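Local coordinates for protein uracil-dna glycosylase (Deinococcus radiodurans, PDB 4UQM) that belongs to the uracil-DNA glycosylase superfamily of alpha/beta DNA-repair proteins and is bound here to a DNA duplex, at residues A21-W27 / L67-G73; E34-F40 / H162-A166. The protein carries 1 engineered substitution. All coordinates share one frame. Residues are numbered along the deposited sequence.

Interaction 1 of 2, residues A21-W27 / L67-G73; sequences ANLPEDW and LRYTPLG
Segment 21-27 runs as an irregular coil, Asn22 in the left-handed region (phi/psi 59/44), into helix 25-35 with Pro24 as N-cap. Segment 67-73 ends helix 65-69, leaves helical angles at Thr70 and enters a 3-10 turn at Leu72. In register, Leu23 CA lies 5.3 Å from Arg68 CA, Pro24 CA 5.7 Å from Pro71 CA and Trp27 CA 5.8 Å from Leu72 CA.

Five direct hydrogen bonds join them. Arg68, extended at chi2 and chi3 (both t), forks onto one carbonyl: NE to Ala21 O 3.0 Å and NH2 to Ala21 O 2.8 Å. Asp26, chi1 p, receives Leu72 N at OD1 (3.1 Å) and Gly73 N at OD2 (2.9 Å), so its carboxylate spans two successive amides. Trp27 NE1 donates to Thr70 O at 2.8 Å. One water links Asn22 O (2.8 Å) and, weakly, Arg68 O (3.4 Å).

In the apolar contacts, the Trp27 indole (chi1 m) is clamped by CH-pi contacts on opposite faces: Leu67 CD2 and Leu72 CB each lie 3.8 Å from the centroid of its six-membered ring. Pro24 CG meets Pro71 CG at 4.0 Å, and Leu23 CD2 meets Leu67 CB at 4.2 Å.

Trp27 also touches Leu139 and Val171, placing the joint where a helix N-terminus meets a helix-to-strand connection of an alpha/beta fold, beside its central parallel sheet.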
loop_
_atom_site.group_PDB
_atom_site.type_symbol
_atom_site.label_atom_id
_atom_site.label_comp_id
_atom_site.label_asym_id
_atom_site.label_seq_id
_atom_site.Cartn_x
_atom_site.Cartn_y
_atom_site.Cartn_z
ATOM N N ALA A 21 -6.084 -17.245 -2.428
ATOM C CA ALA A 21 -5.764 -17.899 -3.710
ATOM C C ALA A 21 -4.864 -17.039 -4.562
ATOM O O ALA A 21 -4.951 -15.805 -4.516
ATOM C CB ALA A 21 -7.039 -18.183 -4.458
ATOM N N ASN A 22 -4.066 -17.697 -5.406
ATOM C CA ASN A 22 -3.373 -17.049 -6.496
ATOM C C ASN A 22 -2.439 -15.917 -6.027
ATOM O O ASN A 22 -2.464 -14.806 -6.597
ATOM C CB ASN A 22 -4.364 -16.516 -7.547
ATOM C CG ASN A 22 -3.671 -16.035 -8.845
ATOM O OD1 ASN A 22 -2.628 -16.535 -9.213
ATOM N ND2 ASN A 22 -4.237 -15.035 -9.494
ATOM N N LEU A 23 -1.686 -16.190 -4.960
ATOM C CA LEU A 23 -0.565 -15.345 -4.556
ATOM C C LEU A 23 0.715 -15.859 -5.188
ATOM O O LEU A 23 0.876 -17.089 -5.416
ATOM C CB LEU A 23 -0.374 -15.335 -3.036
ATOM C CG LEU A 23 -1.537 -14.854 -2.167
ATOM C CD1 LEU A 23 -1.146 -14.903 -0.736
ATOM C CD2 LEU A 23 -1.929 -13.455 -2.590
ATOM N N PRO A 24 1.628 -14.931 -5.534
ATOM C CA PRO A 24 2.949 -15.347 -5.965
ATOM C C PRO A 24 3.553 -16.287 -4.925
ATOM O O PRO A 24 3.325 -16.148 -3.724
ATOM C CB PRO A 24 3.728 -14.020 -6.044
ATOM C CG PRO A 24 2.692 -12.997 -6.264
ATOM C CD PRO A 24 1.493 -13.456 -5.504
ATOM N N GLU A 25 4.329 -17.271 -5.367
ATOM C CA GLU A 25 4.865 -18.291 -4.470
ATOM C C GLU A 25 5.752 -17.710 -3.399
ATOM O O GLU A 25 5.780 -18.221 -2.301
ATOM C CB GLU A 25 5.728 -19.300 -5.268
ATOM C CG GLU A 25 6.492 -20.379 -4.456
ATOM C CD GLU A 25 7.629 -21.089 -5.204
ATOM O OE1 GLU A 25 7.826 -20.868 -6.423
ATOM O OE2 GLU A 25 8.360 -21.910 -4.587
ATOM N N ASP A 26 6.507 -16.662 -3.729
ATOM C CA ASP A 26 7.392 -16.056 -2.734
ATOM C C ASP A 26 6.623 -15.467 -1.566
ATOM O O ASP A 26 7.025 -15.650 -0.416
ATOM C CB ASP A 26 8.424 -15.085 -3.351
ATOM C CG ASP A 26 7.846 -13.976 -4.191
ATOM O OD1 ASP A 26 6.638 -13.634 -4.146
ATOM O OD2 ASP A 26 8.711 -13.379 -4.909
ATOM N N TRP A 27 5.513 -14.806 -1.854
ATOM C CA TRP A 27 4.640 -14.323 -0.780
ATOM C C TRP A 27 4.027 -15.487 -0.001
ATOM O O TRP A 27 3.963 -15.450 1.239
ATOM C CB TRP A 27 3.524 -13.444 -1.300
ATOM C CG TRP A 27 3.883 -12.044 -1.677
ATOM C CD1 TRP A 27 3.627 -11.438 -2.885
ATOM C CD2 TRP A 27 4.496 -11.033 -0.838
ATOM N NE1 TRP A 27 4.060 -10.111 -2.852
ATOM C CE2 TRP A 27 4.613 -9.861 -1.616
ATOM C CE3 TRP A 27 4.962 -11.019 0.481
ATOM C CZ2 TRP A 27 5.149 -8.671 -1.102
ATOM C CZ3 TRP A 27 5.461 -9.854 0.996
ATOM C CH2 TRP A 27 5.589 -8.696 0.197
ATOM N N LEU A 67 -0.310 -7.833 -3.080
ATOM C CA LEU A 67 0.650 -8.946 -3.136
ATOM C C LEU A 67 0.560 -9.646 -4.470
ATOM O O LEU A 67 1.578 -10.108 -4.976
ATOM C CB LEU A 67 0.357 -9.928 -2.008
ATOM C CG LEU A 67 0.242 -9.389 -0.594
ATOM C CD1 LEU A 67 -0.028 -10.542 0.368
ATOM C CD2 LEU A 67 1.446 -8.609 -0.161
ATOM N N ARG A 68 -0.654 -9.790 -5.028
ATOM C CA ARG A 68 -0.778 -10.393 -6.347
ATOM C C ARG A 68 -0.082 -9.660 -7.473
ATOM O O ARG A 68 0.445 -10.289 -8.418
ATOM C CB ARG A 68 -2.279 -10.581 -6.719
ATOM C CG ARG A 68 -2.998 -11.515 -5.740
ATOM C CD ARG A 68 -4.384 -11.905 -6.234
ATOM N NE ARG A 68 -4.979 -12.856 -5.293
ATOM C CZ ARG A 68 -5.890 -12.579 -4.361
ATOM N NH1 ARG A 68 -6.367 -11.360 -4.186
ATOM N NH2 ARG A 68 -6.214 -13.492 -3.503
ATOM N N TYR A 69 -0.089 -8.350 -7.408
ATOM C CA TYR A 69 0.432 -7.524 -8.536
ATOM C C TYR A 69 1.906 -7.210 -8.368
ATOM O O TYR A 69 2.543 -6.909 -9.361
ATOM C CB TYR A 69 -0.481 -6.281 -8.738
ATOM C CG TYR A 69 -1.915 -6.744 -9.044
ATOM C CD1 TYR A 69 -2.171 -8.087 -9.405
ATOM C CD2 TYR A 69 -3.028 -5.924 -8.900
ATOM C CE1 TYR A 69 -3.438 -8.556 -9.657
ATOM C CE2 TYR A 69 -4.319 -6.403 -9.205
ATOM C CZ TYR A 69 -4.501 -7.728 -9.515
ATOM O OH TYR A 69 -5.730 -8.373 -9.818
ATOM N N THR A 70 2.468 -7.357 -7.167
ATOM C CA THR A 70 3.893 -7.118 -6.944
ATOM C C THR A 70 4.471 -8.251 -6.080
ATOM O O THR A 70 4.418 -8.156 -4.873
ATOM C CB THR A 70 4.095 -5.777 -6.243
ATOM O OG1 THR A 70 3.359 -4.752 -6.952
ATOM C CG2 THR A 70 5.571 -5.440 -6.218
ATOM N N PRO A 71 5.080 -9.280 -6.691
ATOM C CA PRO A 71 5.750 -10.380 -5.956
ATOM C C PRO A 71 6.834 -9.847 -5.005
ATOM O O PRO A 71 7.447 -8.808 -5.282
ATOM C CB PRO A 71 6.386 -11.212 -7.061
ATOM C CG PRO A 71 5.484 -10.966 -8.254
ATOM C CD PRO A 71 5.045 -9.517 -8.142
ATOM N N LEU A 72 7.077 -10.548 -3.900
ATOM C CA LEU A 72 8.080 -10.134 -2.940
ATOM C C LEU A 72 9.424 -9.865 -3.600
ATOM O O LEU A 72 10.088 -8.860 -3.313
ATOM C CB LEU A 72 8.234 -11.252 -1.888
ATOM C CG LEU A 72 9.309 -11.099 -0.815
ATOM C CD1 LEU A 72 9.230 -9.757 -0.104
ATOM C CD2 LEU A 72 9.232 -12.271 0.156
ATOM N N GLY A 73 9.846 -10.755 -4.477
ATOM C CA GLY A 73 11.095 -10.579 -5.187
ATOM C C GLY A 73 11.192 -9.349 -6.080
ATOM O O GLY A 73 12.311 -8.970 -6.473
HETATM O O HOH W 1 -0.777 -13.434 -8.435
#

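Interaction 2 of 2, residues E34-F40 / H162-A166; sequences EFSAPYF and HFTDA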
loop_
_atom_site.group_PDB
_atom_site.type_symbol
_atom_site.label_atom_id
_atom_site.label_comp_id
_atom_site.label_asym_id
_atom_site.label_seq_id
_atom_site.Cartn_x
_atom_site.Cartn_y
_atom_site.Cartn_z
ATOM N N GLU A 34 1.664 -16.661 8.910
ATOM C CA GLU A 34 0.569 -15.749 9.223
ATOM C C GLU A 34 -0.779 -16.410 8.918
ATOM O O GLU A 34 -1.697 -16.400 9.756
ATOM C CB GLU A 34 0.686 -14.459 8.415
ATOM C CG GLU A 34 2.082 -13.816 8.473
ATOM C CD GLU A 34 2.672 -13.764 9.850
ATOM O OE1 GLU A 34 1.967 -13.352 10.801
ATOM O OE2 GLU A 34 3.884 -14.064 9.999
ATOM N N PHE A 35 -0.905 -17.005 7.731
ATOM C CA PHE A 35 -2.181 -17.612 7.336
ATOM C C PHE A 35 -2.573 -18.774 8.228
ATOM O O PHE A 35 -3.735 -19.132 8.318
ATOM C CB PHE A 35 -2.155 -18.038 5.866
ATOM C CG PHE A 35 -1.839 -16.892 4.911
ATOM C CD1 PHE A 35 -2.518 -15.724 5.002
ATOM C CD2 PHE A 35 -0.885 -17.017 3.898
ATOM C CE1 PHE A 35 -2.241 -14.664 4.134
ATOM C CE2 PHE A 35 -0.626 -15.983 3.028
ATOM C CZ PHE A 35 -1.261 -14.788 3.164
ATOM N N SER A 36 -1.571 -19.326 8.919
ATOM C CA SER A 36 -1.721 -20.439 9.849
ATOM C C SER A 36 -1.932 -20.018 11.321
ATOM O O SER A 36 -2.205 -20.852 12.152
ATOM C CB SER A 36 -0.486 -21.378 9.730
ATOM O OG SER A 36 -0.109 -21.665 8.362
ATOM N N ALA A 37 -1.768 -18.730 11.639
ATOM C CA ALA A 37 -1.687 -18.255 12.996
ATOM C C ALA A 37 -3.041 -18.030 13.642
ATOM O O ALA A 37 -3.990 -17.595 12.968
ATOM C CB ALA A 37 -0.883 -16.964 13.022
ATOM N N PRO A 38 -3.122 -18.251 14.973
ATOM C CA PRO A 38 -4.359 -17.913 15.662
ATOM C C PRO A 38 -4.866 -16.463 15.453
ATOM O O PRO A 38 -6.083 -16.288 15.211
ATOM C CB PRO A 38 -4.040 -18.241 17.121
ATOM C CG PRO A 38 -3.017 -19.310 17.047
ATOM C CD PRO A 38 -2.177 -18.959 15.864
ATOM N N TYR A 39 -3.994 -15.444 15.491
ATOM C CA TYR A 39 -4.484 -14.073 15.328
ATOM C C TYR A 39 -5.177 -13.888 13.970
ATOM O O TYR A 39 -6.110 -13.098 13.831
ATOM C CB TYR A 39 -3.371 -13.003 15.478
ATOM C CG TYR A 39 -2.562 -12.768 14.217
ATOM C CD1 TYR A 39 -2.993 -11.861 13.244
ATOM C CD2 TYR A 39 -1.349 -13.466 13.993
ATOM C CE1 TYR A 39 -2.321 -11.644 12.075
ATOM C CE2 TYR A 39 -0.653 -13.255 12.813
ATOM C CZ TYR A 39 -1.169 -12.380 11.849
ATOM O OH TYR A 39 -0.494 -12.164 10.709
ATOM N N PHE A 40 -4.713 -14.606 12.955
ATOM C CA PHE A 40 -5.232 -14.442 11.620
ATOM C C PHE A 40 -6.572 -15.150 11.478
ATOM O O PHE A 40 -7.486 -14.667 10.777
ATOM C CB PHE A 40 -4.205 -14.931 10.582
ATOM C CG PHE A 40 -4.564 -14.587 9.190
ATOM C CD1 PHE A 40 -4.230 -13.346 8.647
ATOM C CD2 PHE A 40 -5.254 -15.474 8.410
ATOM C CE1 PHE A 40 -4.593 -13.039 7.353
ATOM C CE2 PHE A 40 -5.625 -15.136 7.141
ATOM C CZ PHE A 40 -5.311 -13.925 6.612
ATOM N N HIS A 162 -0.742 -7.016 12.706
ATOM C CA HIS A 162 0.227 -8.108 12.824
ATOM C C HIS A 162 0.566 -8.650 11.434
ATOM O O HIS A 162 1.698 -8.989 11.149
ATOM C CB HIS A 162 -0.366 -9.230 13.662
ATOM C CG HIS A 162 -0.588 -8.874 15.084
ATOM N ND1 HIS A 162 0.424 -8.403 15.887
ATOM C CD2 HIS A 162 -1.683 -8.981 15.868
ATOM C CE1 HIS A 162 -0.051 -8.207 17.112
ATOM N NE2 HIS A 162 -1.338 -8.522 17.115
ATOM N N PHE A 163 -0.441 -8.779 10.591
ATOM C CA PHE A 163 -0.218 -9.291 9.233
ATOM C C PHE A 163 0.624 -8.309 8.407
ATOM O O PHE A 163 1.585 -8.725 7.735
ATOM C CB PHE A 163 -1.542 -9.533 8.545
ATOM C CG PHE A 163 -1.383 -10.036 7.129
ATOM C CD1 PHE A 163 -1.033 -11.359 6.901
ATOM C CD2 PHE A 163 -1.479 -9.157 6.048
ATOM C CE1 PHE A 163 -0.807 -11.801 5.600
ATOM C CE2 PHE A 163 -1.279 -9.596 4.755
ATOM C CZ PHE A 163 -0.972 -10.930 4.517
ATOM N N THR A 164 0.301 -7.024 8.455
ATOM C CA THR A 164 1.110 -6.088 7.687
ATOM C C THR A 164 2.493 -5.873 8.318
ATOM O O THR A 164 3.444 -5.591 7.591
ATOM C CB THR A 164 0.388 -4.769 7.378
ATOM O OG1 THR A 164 0.015 -4.149 8.589
ATOM C CG2 THR A 164 -0.804 -5.027 6.509
ATOM N N ASP A 165 2.658 -6.083 9.623
ATOM C CA ASP A 165 4.041 -6.214 10.193
ATOM C C ASP A 165 4.814 -7.333 9.491
ATOM O O ASP A 165 5.980 -7.181 9.158
ATOM C CB ASP A 165 4.021 -6.553 11.703
ATOM C CG ASP A 165 3.674 -5.357 12.621
ATOM O OD1 ASP A 165 3.636 -4.205 12.144
ATOM O OD2 ASP A 165 3.491 -5.658 13.831
ATOM N N ALA A 166 4.166 -8.492 9.305
ATOM C CA ALA A 166 4.825 -9.626 8.667
ATOM C C ALA A 166 5.204 -9.322 7.221
ATOM O O ALA A 166 6.292 -9.729 6.760
ATOM C CB ALA A 166 3.963 -10.887 8.769
#
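Phe163 is the main bump of this contact. With chi1 t, its side chain projects from helix 160-172 as a knob into a hole formed by Glu34, Phe35, Tyr39 and Phe40, and the other segment covers 88 Å² of the residue. The hollow forms where segment 34-40 passes from helix 25-35 to helix 38-53: Ala37 N bonds back to Glu34 O at 3.0 Å, and Ala37 then serves as N-cap of the second helix.

Phe35 and Phe40 both pack against the knob, with Phe35 CE1 3.5 Å from Phe163 CE1 and Phe40 CE1 4.0 Å from Phe163 CD1. Both ring pairs have centroids 5.7 Å apart and interplanar angles of 36° and 44° respectively, so the rings meet obliquely in an aromatic cluster. Glu34 CB (3.9 Å from Phe163 CD1) and Tyr39 OH lie near the plane of the Phe163 ring, at its edge.

A second fit, beside the first, involves Tyr39 and His162. His162 CB sits 3.7 Å from the Tyr39 ring centroid, over its face, and the imidazole edge points at the face of the Tyr39 ring, an edge-to-face pair (centroids 5.2 Å apart, planes at 63°). Tyr39 OH donates to Glu34 OE1 at 2.7 Å, tying the two rims of the hollow together. Against the bent Glu34 side chain (chi1 and chi2 both m), the small Ala166 allows close approach: its CB is 3.3 Å from Glu34 CD.

The result is a single knob-into-hole fit of helix 160-172 against the link between helices 25-35 and 38-53, whose knob, Phe163, forms an aromatic cluster with Phe35 and Phe40 of the lining.

In the fold
The centres of interactions 1 and 2 lie 16 Å apart, and helix 25-35 serves both: its N-terminal end in interaction 1, its C-terminal end in interaction 2. Along the chain the segments alternate, 21-27, 34-40, 67-73, then 162-166, so the two connections cross. Direct packing joins them, with Leu23 CD1 3.9 Å from Phe35 CZ and Leu67 CD1 4.3 Å from Phe163 CZ. Leu31, midway along the shared helix, touches both Leu67 and Phe163. Helix 160-172 also reaches interaction 1, through Val167 and Val171 against Trp27. The N-terminal helical region is thus fastened at two places to the alpha/beta body, about 22 and 12 Å from the nucleic acid at nearest atoms.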